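Local coordinates for protein galectin (PDB 6E20) that binds beta-galactoside sugars, and is thought to act in innate immunity by recognising glycans such as those of a fish virus envelope glycoprotein, at residues Ala31-His36 / Ala42-Pro47; Pro38-Leu43 / Asn110-Glu115; Asp82-Ile87 / Arg127-Glu132. One frame throughout, in Å; residues are numbered along the deposited sequence.

Contact 1 of 3, residues Ala31-His36 / Ala42-Pro47; sequences AINIGH and ALHMNP. With GAL (beta-D-galactopyranose), chain D.
I32 and M45 face each other as a hydrogen-bonded antiparallel pair, and I34 and L43 repeat the pattern two residues on. Within the first pair I32 N reaches M45 O at 2.9 Å and M45 N returns to I32 O at 2.8 Å; I34 N and L43 O, also 2.8 Å apart, begin the second. There I34 O takes L43 N and, more weakly, A42 N. With A42 and L43 both opposite I34, the ladder ends in a classic beta bulge.

Apolar packing fills the face that carries the four large side chains. They lie side by side in pairs, I32 CD1 4.0 Å from M45 SD and I34 CD1 4.2 Å from L43 CD2. The extended methionine chain leads away toward V98 and L100, while I32 and I34 rest on I87 and I89 of the facing sheet. Branched and flexible hydrophobes suit this interior.

The polar chemistry belongs to the other face. N33 and H44 form the non-hydrogen-bonded pair, the N33 amide beside the imidazole and only 25° from its plane. With CG anti to the backbone N (chi1 169°), H44 carries NE2 out to galactose O4, 2.9 Å away, in a hydrogen bond whose donor is not settled. The small A31 leaves room for the ring, its CB 3.5 Å from H44 CE1. N46 OD1 is held by R48 and N46 ND2 by the F30 carbonyl, fixing the amide near the same hydroxyl. H44 and N46, with R48, N61, W68 and E71, make the galactose pocket on the outer face of the galectin jelly-roll sandwich.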
ATOM      1  N   ALA B  31     -12.356   5.972   7.250  1.00 23.18           N
ATOM      2  CA  ALA B  31     -12.224   6.927   6.127  1.00 23.34           C
ATOM      3  C   ALA B  31     -10.995   6.587   5.293  1.00 22.52           C
ATOM      4  O   ALA B  31      -9.946   6.212   5.864  1.00 23.38           O
ATOM      5  CB  ALA B  31     -12.185   8.357   6.624  1.00 23.90           C
ATOM      6  N   ILE B  32     -11.186   6.735   3.985  1.00 23.23           N
ATOM      7  CA  ILE B  32     -10.169   6.737   2.906  1.00 24.50           C
ATOM      8  C   ILE B  32      -9.992   8.191   2.505  1.00 24.15           C
ATOM      9  O   ILE B  32     -10.999   8.849   2.178  1.00 25.12           O
ATOM     10  CB  ILE B  32     -10.619   5.885   1.703  1.00 26.01           C
ATOM     11  CG1 ILE B  32     -10.908   4.429   2.097  1.00 26.80           C
ATOM     12  CG2 ILE B  32      -9.588   5.983   0.608  1.00 26.47           C
ATOM     13  CD1 ILE B  32     -12.150   3.856   1.453  1.00 31.72           C
ATOM     14  N   ASN B  33      -8.762   8.667   2.604  1.00 23.58           N
ATOM     15  CA  ASN B  33      -8.367  10.057   2.280  1.00 23.67           C
ATOM     16  C   ASN B  33      -7.412   9.961   1.106  1.00 23.62           C
ATOM     17  O   ASN B  33      -6.350   9.331   1.278  1.00 21.43           O
ATOM     18  CB  ASN B  33      -7.753  10.737   3.506  1.00 23.76           C
ATOM     19  CG  ASN B  33      -8.748  10.861   4.638  1.00 24.79           C
ATOM     20  OD1 ASN B  33      -8.639  10.206   5.688  1.00 29.09           O
ATOM     21  ND2 ASN B  33      -9.737  11.696   4.433  1.00 24.90           N
ATOM     22  N   ILE B  34      -7.796  10.526  -0.043  1.00 23.59           N
ATOM     23  CA  ILE B  34      -6.904  10.634  -1.225  1.00 25.52           C
ATOM     24  C   ILE B  34      -6.641  12.126  -1.490  1.00 26.17           C
ATOM     25  O   ILE B  34      -7.616  12.936  -1.559  1.00 21.63           O
ATOM     26  CB  ILE B  34      -7.509   9.911  -2.434  1.00 26.66           C
ATOM     27  CG1 ILE B  34      -7.850   8.445  -2.130  1.00 28.83           C
ATOM     28  CG2 ILE B  34      -6.588  10.036  -3.641  1.00 25.52           C
ATOM     29  CD1 ILE B  34      -8.729   7.799  -3.199  1.00 29.45           C
ATOM     30  N   GLY B  35      -5.371  12.509  -1.606  1.00 26.54           N
ATOM     31  CA  GLY B  35      -5.055  13.933  -1.842  1.00 27.92           C
ATOM     32  C   GLY B  35      -3.574  14.168  -1.991  1.00 27.55           C
ATOM     33  O   GLY B  35      -2.897  13.288  -2.528  1.00 27.94           O
ATOM     34  N   HIS B  36      -3.117  15.347  -1.585  1.00 30.58           N
ATOM     35  CA  HIS B  36      -1.704  15.788  -1.680  1.00 28.87           C
ATOM     36  C   HIS B  36      -1.020  15.701  -0.313  1.00 29.52           C
ATOM     37  O   HIS B  36       0.177  15.521  -0.284  1.00 31.43           O
ATOM     38  CB  HIS B  36      -1.643  17.203  -2.282  1.00 29.66           C
ATOM     39  CG  HIS B  36      -2.123  17.264  -3.694  1.00 30.23           C
ATOM     40  ND1 HIS B  36      -1.591  16.470  -4.692  1.00 31.12           N
ATOM     41  CD2 HIS B  36      -3.080  18.014  -4.284  1.00 29.59           C
ATOM     42  CE1 HIS B  36      -2.194  16.735  -5.837  1.00 29.50           C
ATOM     43  NE2 HIS B  36      -3.123  17.662  -5.605  1.00 29.82           N
ATOM     44  N   ALA B  42      -8.543  15.569  -1.587  1.00 23.93           N
ATOM     45  CA  ALA B  42      -9.449  15.680  -2.751  1.00 23.58           C
ATOM     46  C   ALA B  42     -10.703  14.825  -2.558  1.00 22.42           C
ATOM     47  O   ALA B  42     -11.798  15.257  -2.984  1.00 19.80           O
ATOM     48  CB  ALA B  42      -8.702  15.257  -3.988  1.00 23.68           C
ATOM     49  N   LEU B  43     -10.521  13.616  -2.018  1.00 23.54           N
ATOM     50  CA  LEU B  43     -11.615  12.690  -1.627  1.00 23.76           C
ATOM     51  C   LEU B  43     -11.405  12.177  -0.190  1.00 23.85           C
ATOM     52  O   LEU B  43     -10.442  11.415   0.065  1.00 21.75           O
ATOM     53  CB  LEU B  43     -11.684  11.505  -2.588  1.00 23.19           C
ATOM     54  CG  LEU B  43     -12.674  10.417  -2.171  1.00 22.84           C
ATOM     55  CD1 LEU B  43     -14.089  10.962  -2.095  1.00 24.64           C
ATOM     56  CD2 LEU B  43     -12.626   9.225  -3.112  1.00 23.13           C
ATOM     57  N   HIS B  44     -12.351  12.515   0.672  1.00 22.27           N
ATOM     58  CA  HIS B  44     -12.570  11.924   2.006  1.00 23.24           C
ATOM     59  C   HIS B  44     -13.807  11.030   1.900  1.00 23.75           C
ATOM     60  O   HIS B  44     -14.899  11.565   1.715  1.00 24.75           O
ATOM     61  CB  HIS B  44     -12.728  13.025   3.046  1.00 23.78           C
ATOM     62  CG  HIS B  44     -13.208  12.560   4.377  1.00 22.15           C
ATOM     63  ND1 HIS B  44     -12.343  12.064   5.314  1.00 22.67           N
ATOM     64  CD2 HIS B  44     -14.439  12.576   4.949  1.00 23.49           C
ATOM     65  CE1 HIS B  44     -13.010  11.793   6.432  1.00 23.11           C
ATOM     66  NE2 HIS B  44     -14.324  12.074   6.228  1.00 21.86           N
ATOM     67  N   MET B  45     -13.636   9.720   1.979  1.00 23.09           N
ATOM     68  CA  MET B  45     -14.795   8.794   1.871  1.00 25.40           C
ATOM     69  C   MET B  45     -14.946   8.090   3.214  1.00 23.73           C
ATOM     70  O   MET B  45     -14.006   7.377   3.600  1.00 26.40           O
ATOM     71  CB  MET B  45     -14.608   7.770   0.758  1.00 24.69           C
ATOM     72  CG  MET B  45     -15.777   6.819   0.668  1.00 27.99           C
ATOM     73  SD  MET B  45     -15.376   5.441  -0.374  1.00 33.23           S
ATOM     74  CE  MET B  45     -16.665   4.292   0.120  1.00 36.05           C
ATOM     75  N   ASN B  46     -16.088   8.276   3.860  1.00 23.13           N
ATOM     76  CA  ASN B  46     -16.249   8.004   5.307  1.00 23.45           C
ATOM     77  C   ASN B  46     -17.512   7.175   5.498  1.00 23.08           C
ATOM     78  O   ASN B  46     -18.580   7.709   5.809  1.00 25.66           O
ATOM     79  CB  ASN B  46     -16.160   9.322   6.075  1.00 22.05           C
ATOM     80  CG  ASN B  46     -16.326   9.182   7.570  1.00 22.68           C
ATOM     81  OD1 ASN B  46     -16.924  10.055   8.195  1.00 21.75           O
ATOM     82  ND2 ASN B  46     -15.809   8.101   8.132  1.00 18.96           N
ATOM     83  N   PRO B  47     -17.432   5.840   5.277  1.00 23.11           N
ATOM     84  CA  PRO B  47     -18.484   4.927   5.725  1.00 23.55           C
ATOM     85  C   PRO B  47     -18.659   5.020   7.252  1.00 24.67           C
ATOM     86  O   PRO B  47     -17.697   4.848   7.978  1.00 25.01           O
ATOM     87  CB  PRO B  47     -17.995   3.558   5.250  1.00 24.68           C
ATOM     88  CG  PRO B  47     -17.088   3.881   4.068  1.00 24.47           C
ATOM     89  CD  PRO B  47     -16.375   5.141   4.521  1.00 23.89           C
TER
HETATM   90  C1  GAL D   2     -17.350  15.770   9.964  1.00 24.83           C
HETATM   91  C2  GAL D   2     -16.457  14.754  10.632  1.00 25.89           C
HETATM   92  C3  GAL D   2     -15.122  14.675   9.899  1.00 25.32           C
HETATM   93  C4  GAL D   2     -15.368  14.414   8.411  1.00 23.87           C
HETATM   94  C5  GAL D   2     -16.305  15.511   7.861  1.00 24.24           C
HETATM   95  C6  GAL D   2     -16.686  15.322   6.372  1.00 24.08           C
HETATM   96  O2  GAL D   2     -16.262  15.206  11.973  1.00 25.31           O
HETATM   97  O3  GAL D   2     -14.338  13.645  10.447  1.00 23.75           O
HETATM   98  O4  GAL D   2     -15.954  13.114   8.336  1.00 20.52           O
HETATM   99  O5  GAL D   2     -17.525  15.511   8.600  1.00 25.28           O
HETATM  100  O6  GAL D   2     -17.716  16.248   5.976  1.00 22.41           O

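Contact 2 of 3, residues Pro38-Leu43 / Asn110-Glu115; sequences PEDIAL and NRQGSE
A42 and Q112 meet where the bulged strand 40-47 of the galectin sandwich passes a type I beta turn, N110 to G113, in the loop leading to strand 116-124. The two residues point their CB atoms at each other, 3.9 Å apart, and the methyl of A42 is small enough to let the turn come this close. N110 flanks the same methyl with its amide.

Farther out, D40 and Q112 extend from opposite directions until carboxylate and amide meet with their planes 78° apart, almost perpendicular. Q112 gets there with CG anti to the backbone N and a bend at the next bond (chi2 71°), which swings the amide carbon to 3.2 Å from D40 OD1 and 3.6 Å from D40 OD2. A long, neutral amide is well suited to face a carboxylate at this partly exposed edge.

The turn closes with a weak bond from G113 N to N110 O, and the positive phi of G113 is one that glycine adopts easily. Beyond it, S114 OG is hydrogen-bonded to H36 NE2. One water joins the backbones: it donates to A42 O at 2.7 Å and accepts from Q112 N at 3.0 Å.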
ATOM      1  N   PRO B  38      -1.977  15.873   4.484  1.00 30.57           N
ATOM      2  CA  PRO B  38      -3.018  15.897   5.517  1.00 31.02           C
ATOM      3  C   PRO B  38      -3.918  17.151   5.450  1.00 32.14           C
ATOM      4  O   PRO B  38      -5.068  17.076   5.863  1.00 36.86           O
ATOM      5  CB  PRO B  38      -2.208  15.799   6.822  1.00 32.66           C
ATOM      6  CG  PRO B  38      -0.886  15.163   6.420  1.00 30.61           C
ATOM      7  CD  PRO B  38      -0.623  15.711   5.037  1.00 31.72           C
ATOM      8  N   GLU B  39      -3.427  18.243   4.862  1.00 31.98           N
ATOM      9  CA  GLU B  39      -4.129  19.547   4.777  1.00 33.74           C
ATOM     10  C   GLU B  39      -4.773  19.732   3.402  1.00 32.01           C
ATOM     11  O   GLU B  39      -5.389  20.779   3.211  1.00 32.92           O
ATOM     12  CB  GLU B  39      -3.167  20.708   5.033  1.00 37.39           C
ATOM     13  CG  GLU B  39      -2.859  20.921   6.508  1.00 46.04           C
ATOM     14  CD  GLU B  39      -1.767  20.035   7.075  1.00 54.58           C
ATOM     15  OE1 GLU B  39      -0.836  19.685   6.301  1.00 59.45           O
ATOM     16  OE2 GLU B  39      -1.849  19.687   8.286  1.00 64.08           O
ATOM     17  N   ASP B  40      -4.661  18.767   2.489  1.00 29.19           N
ATOM     18  CA  ASP B  40      -5.210  18.912   1.119  1.00 29.17           C
ATOM     19  C   ASP B  40      -5.714  17.541   0.672  1.00 27.13           C
ATOM     20  O   ASP B  40      -4.936  16.794   0.097  1.00 29.02           O
ATOM     21  CB  ASP B  40      -4.179  19.557   0.180  1.00 30.09           C
ATOM     22  CG  ASP B  40      -4.714  19.989  -1.179  1.00 34.73           C
ATOM     23  OD1 ASP B  40      -5.924  19.843  -1.404  1.00 37.11           O
ATOM     24  OD2 ASP B  40      -3.906  20.472  -2.017  1.00 35.62           O
ATOM     25  N   ILE B  41      -6.979  17.243   0.947  1.00 25.17           N
ATOM     26  CA  ILE B  41      -7.619  15.931   0.641  1.00 24.82           C
ATOM     27  C   ILE B  41      -8.693  16.175  -0.414  1.00 22.35           C
ATOM     28  O   ILE B  41      -9.660  16.847  -0.095  1.00 24.95           O
ATOM     29  CB  ILE B  41      -8.217  15.284   1.906  1.00 23.10           C
ATOM     30  CG1 ILE B  41      -7.192  15.155   3.023  1.00 23.43           C
ATOM     31  CG2 ILE B  41      -8.858  13.932   1.577  1.00 22.08           C
ATOM     32  CD1 ILE B  41      -5.991  14.341   2.636  1.00 24.55           C
ATOM     33  N   ALA B  42      -8.543  15.569  -1.587  1.00 23.93           N
ATOM     34  CA  ALA B  42      -9.449  15.680  -2.751  1.00 23.58           C
ATOM     35  C   ALA B  42     -10.703  14.825  -2.558  1.00 22.42           C
ATOM     36  O   ALA B  42     -11.798  15.257  -2.984  1.00 19.80           O
ATOM     37  CB  ALA B  42      -8.702  15.257  -3.988  1.00 23.68           C
ATOM     38  N   LEU B  43     -10.521  13.616  -2.018  1.00 23.54           N
ATOM     39  CA  LEU B  43     -11.615  12.690  -1.627  1.00 23.76           C
ATOM     40  C   LEU B  43     -11.405  12.177  -0.190  1.00 23.85           C
ATOM     41  O   LEU B  43     -10.442  11.415   0.065  1.00 21.75           O
ATOM     42  CB  LEU B  43     -11.684  11.505  -2.588  1.00 23.19           C
ATOM     43  CG  LEU B  43     -12.674  10.417  -2.171  1.00 22.84           C
ATOM     44  CD1 LEU B  43     -14.089  10.962  -2.095  1.00 24.64           C
ATOM     45  CD2 LEU B  43     -12.626   9.225  -3.112  1.00 23.13           C
ATOM     46  N   ASN B 110     -14.162  15.711  -8.303  1.00 28.40           N
ATOM     47  CA  ASN B 110     -12.736  16.041  -8.101  1.00 26.44           C
ATOM     48  C   ASN B 110     -12.574  17.561  -8.074  1.00 29.57           C
ATOM     49  O   ASN B 110     -11.989  18.111  -9.037  1.00 31.37           O
ATOM     50  CB  ASN B 110     -11.881  15.368  -9.172  1.00 26.62           C
ATOM     51  CG  ASN B 110     -10.395  15.503  -8.934  1.00 27.43           C
ATOM     52  OD1 ASN B 110      -9.615  15.254  -9.852  1.00 33.78           O
ATOM     53  ND2 ASN B 110      -9.991  15.919  -7.742  1.00 24.88           N
ATOM     54  N   ARG B 111     -12.996  18.195  -6.977  1.00 28.12           N
ATOM     55  CA  ARG B 111     -12.968  19.679  -6.798  1.00 28.66           C
ATOM     56  C   ARG B 111     -11.524  20.187  -6.814  1.00 30.68           C
ATOM     57  O   ARG B 111     -11.309  21.281  -7.375  1.00 30.66           O
ATOM     58  CB  ARG B 111     -13.626  20.120  -5.495  1.00 26.71           C
ATOM     59  CG  ARG B 111     -15.073  19.671  -5.367  1.00 28.57           C
ATOM     60  CD  ARG B 111     -15.464  19.636  -3.911  1.00 28.87           C
ATOM     61  NE  ARG B 111     -16.886  19.445  -3.704  1.00 26.15           N
ATOM     62  CZ  ARG B 111     -17.441  19.061  -2.561  1.00 23.98           C
ATOM     63  NH1 ARG B 111     -16.690  18.782  -1.510  1.00 24.43           N
ATOM     64  NH2 ARG B 111     -18.751  18.914  -2.484  1.00 25.52           N
ATOM     65  N   GLN B 112     -10.577  19.438  -6.238  1.00 31.05           N
ATOM     66  CA  GLN B 112      -9.143  19.839  -6.218  1.00 31.46           C
ATOM     67  C   GLN B 112      -8.623  19.902  -7.659  1.00 28.78           C
ATOM     68  O   GLN B 112      -7.740  20.691  -7.905  1.00 31.99           O
ATOM     69  CB  GLN B 112      -8.328  18.938  -5.285  1.00 33.75           C
ATOM     70  CG  GLN B 112      -6.820  19.232  -5.237  1.00 34.00           C
ATOM     71  CD  GLN B 112      -6.419  20.514  -4.538  1.00 36.11           C
ATOM     72  OE1 GLN B 112      -5.252  20.920  -4.543  1.00 35.61           O
ATOM     73  NE2 GLN B 112      -7.379  21.156  -3.900  1.00 42.37           N
ATOM     74  N   GLY B 113      -9.136  19.080  -8.567  1.00 33.24           N
ATOM     75  CA  GLY B 113      -8.881  19.201 -10.017  1.00 34.51           C
ATOM     76  C   GLY B 113      -7.609  18.514 -10.486  1.00 36.38           C
ATOM     77  O   GLY B 113      -7.416  18.463 -11.723  1.00 33.87           O
ATOM     78  N   SER B 114      -6.755  18.003  -9.587  1.00 32.89           N
ATOM     79  CA  SER B 114      -5.439  17.441  -9.994  1.00 33.63           C
ATOM     80  C   SER B 114      -5.670  16.111 -10.719  1.00 33.89           C
ATOM     81  O   SER B 114      -6.753  15.507 -10.542  1.00 32.37           O
ATOM     82  CB  SER B 114      -4.467  17.315  -8.856  1.00 33.79           C
ATOM     83  OG  SER B 114      -4.485  18.477  -8.040  1.00 29.23           O
ATOM     84  N   GLU B 115      -4.708  15.721 -11.564  1.00 35.10           N
ATOM     85  CA  GLU B 115      -4.685  14.443 -12.319  1.00 35.41           C
ATOM     86  C   GLU B 115      -3.779  13.417 -11.626  1.00 33.06           C
ATOM     87  O   GLU B 115      -3.728  12.279 -12.118  1.00 29.32           O
ATOM     88  CB  GLU B 115      -4.217  14.696 -13.755  1.00 39.10           C
ATOM     89  CG  GLU B 115      -5.293  15.365 -14.601  1.00 46.98           C
ATOM     90  CD  GLU B 115      -4.817  15.923 -15.929  1.00 49.67           C
ATOM     91  OE1 GLU B 115      -4.522  15.112 -16.818  1.00 51.74           O
ATOM     92  OE2 GLU B 115      -4.724  17.167 -16.050  1.00 53.84           O
TER
HETATM   93  O   HOH W   1     -11.857  17.632  -4.223  1.00 25.41           O

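Contact 3 of 3, residues Asp82-Ile87 / Arg127-Glu132; sequences DKEFQI and RIQGVE
D82 and R127 join across the surface of the five-stranded sheet, while E84 and Q129 approach each other farther along the same two segments. The segments 82-87 and 127-132 are not neighbours in the sheet. Strand 16-23 runs between them, bonding through its backbone to F85 and I87 on one flank and to R127 and Q129 on the other, so even the nearest CA atoms, those of E84 and Q129, are 9.1 Å apart. Only long or well-aimed side chains can bridge such a gap.

The tight part lies beneath. F85 turns its ring into the interior, nearly parallel to that of F30 and edge-to-face with F79, and I128 packs on F122. Aromatic and branched residues fill this side, though they hardly touch across the contact itself. Q129 and G130 both face T20 in a classic beta bulge, and from G130 to E132 the strand pairs with one of the second subunit, carrying the sheet across the dimer interface.

The outer side is looser. R127 starts from the crowded position between backbone N and carbonyl carbon (chi1 50°), then runs extended to NE, touching V22, K24 and P25. Its NH2 meets D82 OD1 at the edge of the guanidinium, with the carboxylate plane turned 44° away. The modelled separation of R127 NH2 and D82 OD1, 2.5 Å, is short enough to be doubtful in detail, and the bond is bent and weak. E84, fully extended, brings its carboxylate to the amide of Q129, E84 OE2 lying 4.2 Å from Q129 CD, with the two flat groups nearly perpendicular.

The charged link uses a single nitrogen and a single oxygen near solvent, so it probably contributes modestly, as an electrostatic tie at the surface over a middle strand already secured by its backbone.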
ATOM      1  N   ASP B  82     -16.213  -6.395  10.901  1.00 23.28           N
ATOM      2  CA  ASP B  82     -15.381  -7.626  10.807  1.00 27.21           C
ATOM      3  C   ASP B  82     -15.604  -8.389   9.490  1.00 28.49           C
ATOM      4  O   ASP B  82     -15.234  -9.563   9.446  1.00 29.33           O
ATOM      5  CB  ASP B  82     -15.650  -8.592  11.965  1.00 27.32           C
ATOM      6  CG  ASP B  82     -14.481  -9.533  12.230  1.00 29.77           C
ATOM      7  OD1 ASP B  82     -13.358  -9.199  11.862  1.00 30.18           O
ATOM      8  OD2 ASP B  82     -14.700 -10.590  12.808  1.00 36.59           O
ATOM      9  N   LYS B  83     -16.167  -7.778   8.445  1.00 29.12           N
ATOM     10  CA  LYS B  83     -16.342  -8.478   7.143  1.00 28.05           C
ATOM     11  C   LYS B  83     -15.468  -7.808   6.101  1.00 26.77           C
ATOM     12  O   LYS B  83     -15.536  -6.568   6.006  1.00 27.39           O
ATOM     13  CB  LYS B  83     -17.812  -8.492   6.734  1.00 32.50           C
ATOM     14  CG  LYS B  83     -18.606  -9.526   7.513  1.00 35.35           C
ATOM     15  CD  LYS B  83     -17.997 -10.922   7.326  1.00 37.82           C
ATOM     16  CE  LYS B  83     -17.758 -11.588   8.651  1.00 39.32           C
ATOM     17  NZ  LYS B  83     -18.983 -11.527   9.478  1.00 40.23           N
ATOM     18  N   GLU B  84     -14.681  -8.601   5.375  1.00 25.66           N
ATOM     19  CA  GLU B  84     -13.789  -8.097   4.300  1.00 29.18           C
ATOM     20  C   GLU B  84     -14.633  -7.390   3.244  1.00 28.07           C
ATOM     21  O   GLU B  84     -15.727  -7.873   2.942  1.00 29.81           O
ATOM     22  CB  GLU B  84     -12.976  -9.189   3.610  1.00 32.63           C
ATOM     23  CG  GLU B  84     -12.105  -8.613   2.491  1.00 36.40           C
ATOM     24  CD  GLU B  84     -11.139  -9.578   1.826  1.00 39.82           C
ATOM     25  OE1 GLU B  84     -11.313  -9.833   0.631  1.00 47.92           O
ATOM     26  OE2 GLU B  84     -10.227 -10.056   2.499  1.00 38.19           O
ATOM     27  N   PHE B  85     -14.127  -6.277   2.728  1.00 27.20           N
ATOM     28  CA  PHE B  85     -14.687  -5.559   1.562  1.00 27.41           C
ATOM     29  C   PHE B  85     -13.558  -5.283   0.569  1.00 28.91           C
ATOM     30  O   PHE B  85     -12.348  -5.261   0.948  1.00 27.91           O
ATOM     31  CB  PHE B  85     -15.341  -4.241   1.973  1.00 25.58           C
ATOM     32  CG  PHE B  85     -14.362  -3.258   2.553  1.00 26.74           C
ATOM     33  CD1 PHE B  85     -13.507  -2.527   1.737  1.00 28.71           C
ATOM     34  CD2 PHE B  85     -14.241  -3.113   3.923  1.00 26.10           C
ATOM     35  CE1 PHE B  85     -12.577  -1.652   2.280  1.00 26.12           C
ATOM     36  CE2 PHE B  85     -13.314  -2.230   4.462  1.00 25.89           C
ATOM     37  CZ  PHE B  85     -12.480  -1.508   3.643  1.00 25.75           C
ATOM     38  N   GLN B  86     -13.982  -5.073  -0.672  1.00 28.31           N
ATOM     39  CA  GLN B  86     -13.155  -4.564  -1.778  1.00 32.34           C
ATOM     40  C   GLN B  86     -13.905  -3.384  -2.405  1.00 28.44           C
ATOM     41  O   GLN B  86     -15.111  -3.524  -2.686  1.00 28.12           O
ATOM     42  CB  GLN B  86     -12.801  -5.686  -2.753  1.00 34.02           C
ATOM     43  CG  GLN B  86     -11.481  -5.409  -3.448  1.00 37.05           C
ATOM     44  CD  GLN B  86     -11.001  -6.555  -4.307  1.00 40.98           C
ATOM     45  OE1 GLN B  86     -11.445  -6.719  -5.443  1.00 44.03           O
ATOM     46  NE2 GLN B  86     -10.039  -7.303  -3.790  1.00 35.01           N
ATOM     47  N   ILE B  87     -13.226  -2.239  -2.456  1.00 27.79           N
ATOM     48  CA  ILE B  87     -13.677  -0.947  -3.057  1.00 30.40           C
ATOM     49  C   ILE B  87     -12.740  -0.610  -4.222  1.00 29.47           C
ATOM     50  O   ILE B  87     -11.506  -0.810  -4.091  1.00 26.70           O
ATOM     51  CB  ILE B  87     -13.658   0.160  -1.992  1.00 31.84           C
ATOM     52  CG1 ILE B  87     -14.649  -0.125  -0.862  1.00 34.30           C
ATOM     53  CG2 ILE B  87     -13.879   1.532  -2.598  1.00 36.09           C
ATOM     54  CD1 ILE B  87     -14.388   0.719   0.380  1.00 34.83           C
ATOM     55  N   ARG B 127      -8.911  -2.238   9.171  1.00 29.89           N
ATOM     56  CA  ARG B 127      -7.582  -2.796   8.819  1.00 32.99           C
ATOM     57  C   ARG B 127      -7.495  -2.836   7.296  1.00 30.86           C
ATOM     58  O   ARG B 127      -8.443  -3.323   6.639  1.00 29.08           O
ATOM     59  CB  ARG B 127      -7.297  -4.133   9.513  1.00 39.10           C
ATOM     60  CG  ARG B 127      -8.378  -5.200   9.419  1.00 50.76           C
ATOM     61  CD  ARG B 127      -8.040  -6.348  10.367  1.00 59.49           C
ATOM     62  NE  ARG B 127      -9.093  -7.345  10.547  1.00 68.23           N
ATOM     63  CZ  ARG B 127     -10.260  -7.133  11.169  1.00 76.99           C
ATOM     64  NH1 ARG B 127     -10.558  -5.944  11.663  1.00 74.53           N
ATOM     65  NH2 ARG B 127     -11.143  -8.110  11.283  1.00 79.33           N
ATOM     66  N   ILE B 128      -6.408  -2.293   6.765  1.00 27.68           N
ATOM     67  CA  ILE B 128      -6.154  -2.268   5.301  1.00 28.10           C
ATOM     68  C   ILE B 128      -5.236  -3.436   4.962  1.00 25.45           C
ATOM     69  O   ILE B 128      -4.095  -3.472   5.452  1.00 23.65           O
ATOM     70  CB  ILE B 128      -5.590  -0.900   4.873  1.00 27.64           C
ATOM     71  CG1 ILE B 128      -6.538   0.237   5.263  1.00 27.85           C
ATOM     72  CG2 ILE B 128      -5.285  -0.921   3.384  1.00 28.19           C
ATOM     73  CD1 ILE B 128      -7.918   0.132   4.636  1.00 28.10           C
ATOM     74  N   GLN B 129      -5.740  -4.359   4.151  1.00 26.44           N
ATOM     75  CA  GLN B 129      -5.054  -5.604   3.755  1.00 29.34           C
ATOM     76  C   GLN B 129      -4.502  -5.470   2.335  1.00 29.33           C
ATOM     77  O   GLN B 129      -3.623  -6.285   2.002  1.00 28.34           O
ATOM     78  CB  GLN B 129      -6.027  -6.780   3.813  1.00 32.97           C
ATOM     79  CG  GLN B 129      -6.688  -6.950   5.176  1.00 36.30           C
ATOM     80  CD  GLN B 129      -7.596  -8.160   5.201  1.00 43.96           C
ATOM     81  OE1 GLN B 129      -8.383  -8.409   4.276  1.00 41.66           O
ATOM     82  NE2 GLN B 129      -7.496  -8.925   6.278  1.00 42.31           N
ATOM     83  N   GLY B 130      -5.040  -4.556   1.510  1.00 25.92           N
ATOM     84  CA  GLY B 130      -4.602  -4.430   0.108  1.00 26.46           C
ATOM     85  C   GLY B 130      -4.802  -3.043  -0.452  1.00 26.81           C
ATOM     86  O   GLY B 130      -5.883  -2.466  -0.254  1.00 25.69           O
ATOM     87  N   VAL B 131      -3.760  -2.519  -1.090  1.00 28.70           N
ATOM     88  CA  VAL B 131      -3.808  -1.307  -1.946  1.00 29.82           C
ATOM     89  C   VAL B 131      -3.149  -1.681  -3.268  1.00 30.56           C
ATOM     90  O   VAL B 131      -1.944  -2.040  -3.252  1.00 28.08           O
ATOM     91  CB  VAL B 131      -3.136  -0.087  -1.299  1.00 30.09           C
ATOM     92  CG1 VAL B 131      -3.375   1.177  -2.121  1.00 30.56           C
ATOM     93  CG2 VAL B 131      -3.647   0.108   0.113  1.00 33.55           C
ATOM     94  N   GLU B 132      -3.944  -1.653  -4.333  1.00 27.35           N
ATOM     95  CA  GLU B 132      -3.510  -1.955  -5.718  1.00 31.62           C
ATOM     96  C   GLU B 132      -3.898  -0.780  -6.611  1.00 30.08           C
ATOM     97  O   GLU B 132      -5.063  -0.335  -6.533  1.00 30.08           O
ATOM     98  CB  GLU B 132      -4.177  -3.225  -6.236  1.00 31.82           C
ATOM     99  CG  GLU B 132      -3.839  -4.454  -5.422  1.00 35.62           C
ATOM    100  CD  GLU B 132      -4.731  -5.651  -5.706  1.00 36.67           C
ATOM    101  OE1 GLU B 132      -5.880  -5.645  -5.234  1.00 40.62           O
ATOM    102  OE2 GLU B 132      -4.278  -6.576  -6.401  1.00 40.95           O
TER

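Contact 1 is core and wholly buried, contact 2 partly buried at one end of the sandwich, and contact 3 a surface contact on the opposite side of the chain's centre from contact 2. Contacts 1 and 2 share A42 and L43 of strand 40-47 and touch again through H36 and S114, so the hairpin and the 110-115 loop form one continuous region. Contact 3 belongs to the other sheet, meeting contact 1 where I87 packs on I32 and M45, and lies well clear of contact 2. Chemistry follows place: a backbone ladder, hydrophobic packing and sugar recognition in contact 1, a water bridge and facing polar groups in contact 2, a salt bridge in contact 3.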